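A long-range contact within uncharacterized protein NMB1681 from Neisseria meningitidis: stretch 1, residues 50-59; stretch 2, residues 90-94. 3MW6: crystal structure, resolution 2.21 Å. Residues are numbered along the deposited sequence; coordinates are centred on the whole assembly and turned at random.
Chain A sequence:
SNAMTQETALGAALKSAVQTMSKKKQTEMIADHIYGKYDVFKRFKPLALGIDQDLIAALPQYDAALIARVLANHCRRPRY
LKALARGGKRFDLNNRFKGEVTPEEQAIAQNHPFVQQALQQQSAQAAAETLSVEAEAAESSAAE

Stretch 1 (50-59) GIDQDLIAAL
Stretch 2, residues 90-94: RFDLN

One leucine is at the centre of this contact: Leu93, from the loop that follows a strand, is touched by four residues of a helix, and no hydrogen bond crosses between the two stretches. The contact is small, with 226 Å² buried in total. Leu93 accounts for 97 Å² of that, the largest share of any residue.

Stretch 1 is a helix from Ile51 to Ala58. Gly50 sits at the N-cap with phi/psi of 80/14, a positive phi that by itself favours glycine. The helical residues keep phi between -80° and -52° and psi between -52° and -19°. Backbone hydrogen bonds run from Asp54 N to Gly50 O (3.2 Å), Leu55 N to Ile51 O (2.9 Å), and Ala58 N to Asp54 O (2.9 Å). Leu59 leaves helical geometry at -122/71. Leu59 N still makes a weak bond to Leu55 O at 2.8 Å.

Stretch 2 begins as extended strand, with Arg90 at -98/157 and Phe91 at -126/140. Asp92 follows at -89/-177. The chain then turns at Leu93 (-57/-22) and Asn94 (-98/18). The bond from Asn94 N to Asp92 OD2, 2.8 Å long, spans this turn. Asp92 has chi1 p, at 64°, and the end of its side chain leads away from the helix. Asp92 OD2 makes no hydrogen bond to the helix.

The backbones come nearest at Ile51 and Asp92, with their CA atoms 6.7 Å apart. Ile51 CB points sideways, but the end of the side chain comes nearer to the loop. Its chi1 of -149° lies between wells, and chi2 is p at 76°. This brings Ile51 CD1 to 3.9 Å from Asp92 CA and 3.7 Å from Leu93 N. Ile51 CD1 is also 4.1 Å from Phe91 O. These are packing contacts between an apolar methyl and backbone atoms. Ile51 is buried and gives 50 Å² to the contact.

Leu93 points its CB toward the helix, with chi1 m (-77°) and chi2 t (-171°). Both methyls lie against Leu55; CD2 is the one nearer Ile51, and CD1 the one nearer Asp54 and Ala58. Leu93 CD2 packs 3.9 Å from Ile51 CD1 and 4.1 Å from Leu55 CD2. Leu93 CD1 lies 3.7 Å from Asp54 CB, 4.0 Å from Leu55 N and 4.4 Å from Ala58 CB. A branched leucine suits this place because both methyls find apolar neighbours.

The spacing of the helix explains the set of partners. Ile51, Asp54, Leu55 and Ala58 follow the i, i+3, i+4, i+7 pattern, so they lie along one side of the helix. Leu55 has chi1 m and chi2 t; its CB points sideways, but its end comes nearer, and the residue is buried. The CA-to-CB bonds of Asp54 and Ala58 point toward the loop. Asp54, with chi1 m, packs through its CB methylene. Ala58 adds one methyl and 11 Å².

Phe91 points away from the helix and approaches Ile51 through its carbonyl oxygen. Arg90 does not touch the helix; its guanidinium is hydrogen-bonded elsewhere in the structure.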

# COMPACT_ATOMS: atom_id res chain seq x y z
N GLY A 50 -6.92 -7.57 2.41
CA GLY A 50 -8.19 -8.23 2.15
C GLY A 50 -9.42 -7.41 2.50
O GLY A 50 -10.52 -7.94 2.54
N ILE A 51 -9.25 -6.11 2.73
CA ILE A 51 -10.39 -5.25 3.06
C ILE A 51 -11.40 -5.25 1.90
O ILE A 51 -12.61 -5.20 2.12
CB ILE A 51 -9.96 -3.80 3.44
CG1 ILE A 51 -10.92 -3.18 4.45
CG2 ILE A 51 -9.80 -2.91 2.21
CD1 ILE A 51 -10.74 -3.72 5.86
N ASP A 52 -10.88 -5.33 0.67
CA ASP A 52 -11.75 -5.41 -0.51
C ASP A 52 -12.78 -6.53 -0.36
O ASP A 52 -13.99 -6.29 -0.51
CB ASP A 52 -10.94 -5.59 -1.79
CG ASP A 52 -10.16 -6.89 -1.82
OD1 ASP A 52 -10.37 -7.68 -2.77
OD2 ASP A 52 -9.35 -7.13 -0.90
N GLN A 53 -12.32 -7.74 -0.05
CA GLN A 53 -13.24 -8.87 0.15
C GLN A 53 -14.20 -8.66 1.33
O GLN A 53 -15.36 -9.07 1.28
CB GLN A 53 -12.46 -10.18 0.32
CG GLN A 53 -11.63 -10.59 -0.90
CD GLN A 53 -12.48 -10.91 -2.12
OE1 GLN A 53 -13.54 -11.53 -2.01
NE2 GLN A 53 -12.02 -10.49 -3.30
N ASP A 54 -13.72 -8.03 2.40
CA ASP A 54 -14.60 -7.76 3.54
C ASP A 54 -15.72 -6.79 3.18
O ASP A 54 -16.87 -6.97 3.60
CB ASP A 54 -13.80 -7.19 4.71
CG ASP A 54 -12.77 -8.16 5.21
OD1 ASP A 54 -12.99 -9.38 5.08
OD2 ASP A 54 -11.75 -7.69 5.73
N LEU A 55 -15.39 -5.77 2.40
CA LEU A 55 -16.39 -4.80 1.94
C LEU A 55 -17.41 -5.49 1.04
O LEU A 55 -18.62 -5.27 1.18
CB LEU A 55 -15.71 -3.65 1.18
CG LEU A 55 -15.00 -2.54 1.95
CD1 LEU A 55 -14.28 -1.59 0.98
CD2 LEU A 55 -16.02 -1.80 2.78
N ILE A 56 -16.93 -6.32 0.13
CA ILE A 56 -17.80 -7.01 -0.82
C ILE A 56 -18.79 -7.89 -0.09
O ILE A 56 -19.99 -7.86 -0.36
CB ILE A 56 -16.99 -7.86 -1.82
CG1 ILE A 56 -16.39 -6.94 -2.88
CG2 ILE A 56 -17.88 -8.94 -2.44
CD1 ILE A 56 -15.29 -7.59 -3.74
N ALA A 57 -18.27 -8.66 0.87
CA ALA A 57 -19.10 -9.52 1.69
C ALA A 57 -20.11 -8.71 2.53
O ALA A 57 -21.26 -9.12 2.67
CB ALA A 57 -18.22 -10.39 2.57
N ALA A 58 -19.69 -7.56 3.05
CA ALA A 58 -20.57 -6.77 3.92
C ALA A 58 -21.59 -5.92 3.15
O ALA A 58 -22.59 -5.46 3.72
CB ALA A 58 -19.73 -5.86 4.85
N LEU A 59 -21.34 -5.70 1.86
CA LEU A 59 -22.22 -4.87 1.05
C LEU A 59 -22.77 -5.63 -0.16
O LEU A 59 -22.38 -5.35 -1.29
CB LEU A 59 -21.47 -3.62 0.55
CG LEU A 59 -20.71 -2.77 1.56
CD1 LEU A 59 -20.05 -1.59 0.86
CD2 LEU A 59 -21.64 -2.29 2.63
N ARG A 90 -2.23 -1.78 10.71
CA ARG A 90 -3.38 -1.72 9.83
C ARG A 90 -4.65 -2.15 10.57
O ARG A 90 -4.58 -2.86 11.57
CB ARG A 90 -3.16 -2.60 8.60
CG ARG A 90 -2.02 -2.15 7.73
CD ARG A 90 -1.83 -3.08 6.51
NE ARG A 90 -0.79 -2.53 5.65
CZ ARG A 90 -1.04 -1.73 4.63
NH1 ARG A 90 -2.28 -1.40 4.32
NH2 ARG A 90 -0.04 -1.25 3.91
N PHE A 91 -5.80 -1.71 10.06
CA PHE A 91 -7.07 -1.88 10.76
C PHE A 91 -8.10 -2.57 9.88
O PHE A 91 -8.18 -2.29 8.69
CB PHE A 91 -7.60 -0.51 11.19
CG PHE A 91 -6.77 0.16 12.25
CD1 PHE A 91 -7.22 0.24 13.56
CD2 PHE A 91 -5.53 0.70 11.94
CE1 PHE A 91 -6.46 0.84 14.55
CE2 PHE A 91 -4.75 1.31 12.91
CZ PHE A 91 -5.22 1.39 14.22
N ASP A 92 -8.90 -3.48 10.46
CA ASP A 92 -9.97 -4.15 9.70
C ASP A 92 -11.26 -3.34 9.76
O ASP A 92 -11.26 -2.24 10.32
CB ASP A 92 -10.18 -5.60 10.15
CG ASP A 92 -10.65 -5.72 11.59
OD1 ASP A 92 -10.46 -6.81 12.17
OD2 ASP A 92 -11.19 -4.73 12.14
N LEU A 93 -12.33 -3.85 9.15
CA LEU A 93 -13.61 -3.12 9.13
C LEU A 93 -14.14 -2.78 10.51
O LEU A 93 -14.93 -1.85 10.66
CB LEU A 93 -14.69 -3.90 8.37
CG LEU A 93 -14.55 -3.84 6.86
CD1 LEU A 93 -15.78 -4.45 6.16
CD2 LEU A 93 -14.34 -2.39 6.42
N ASN A 94 -13.68 -3.51 11.53
CA ASN A 94 -14.16 -3.31 12.89
C ASN A 94 -13.23 -2.46 13.73
O ASN A 94 -13.29 -2.48 14.97
CB ASN A 94 -14.37 -4.65 13.59
CG ASN A 94 -15.49 -5.45 12.96
OD1 ASN A 94 -16.47 -4.88 12.47
ND2 ASN A 94 -15.35 -6.77 12.95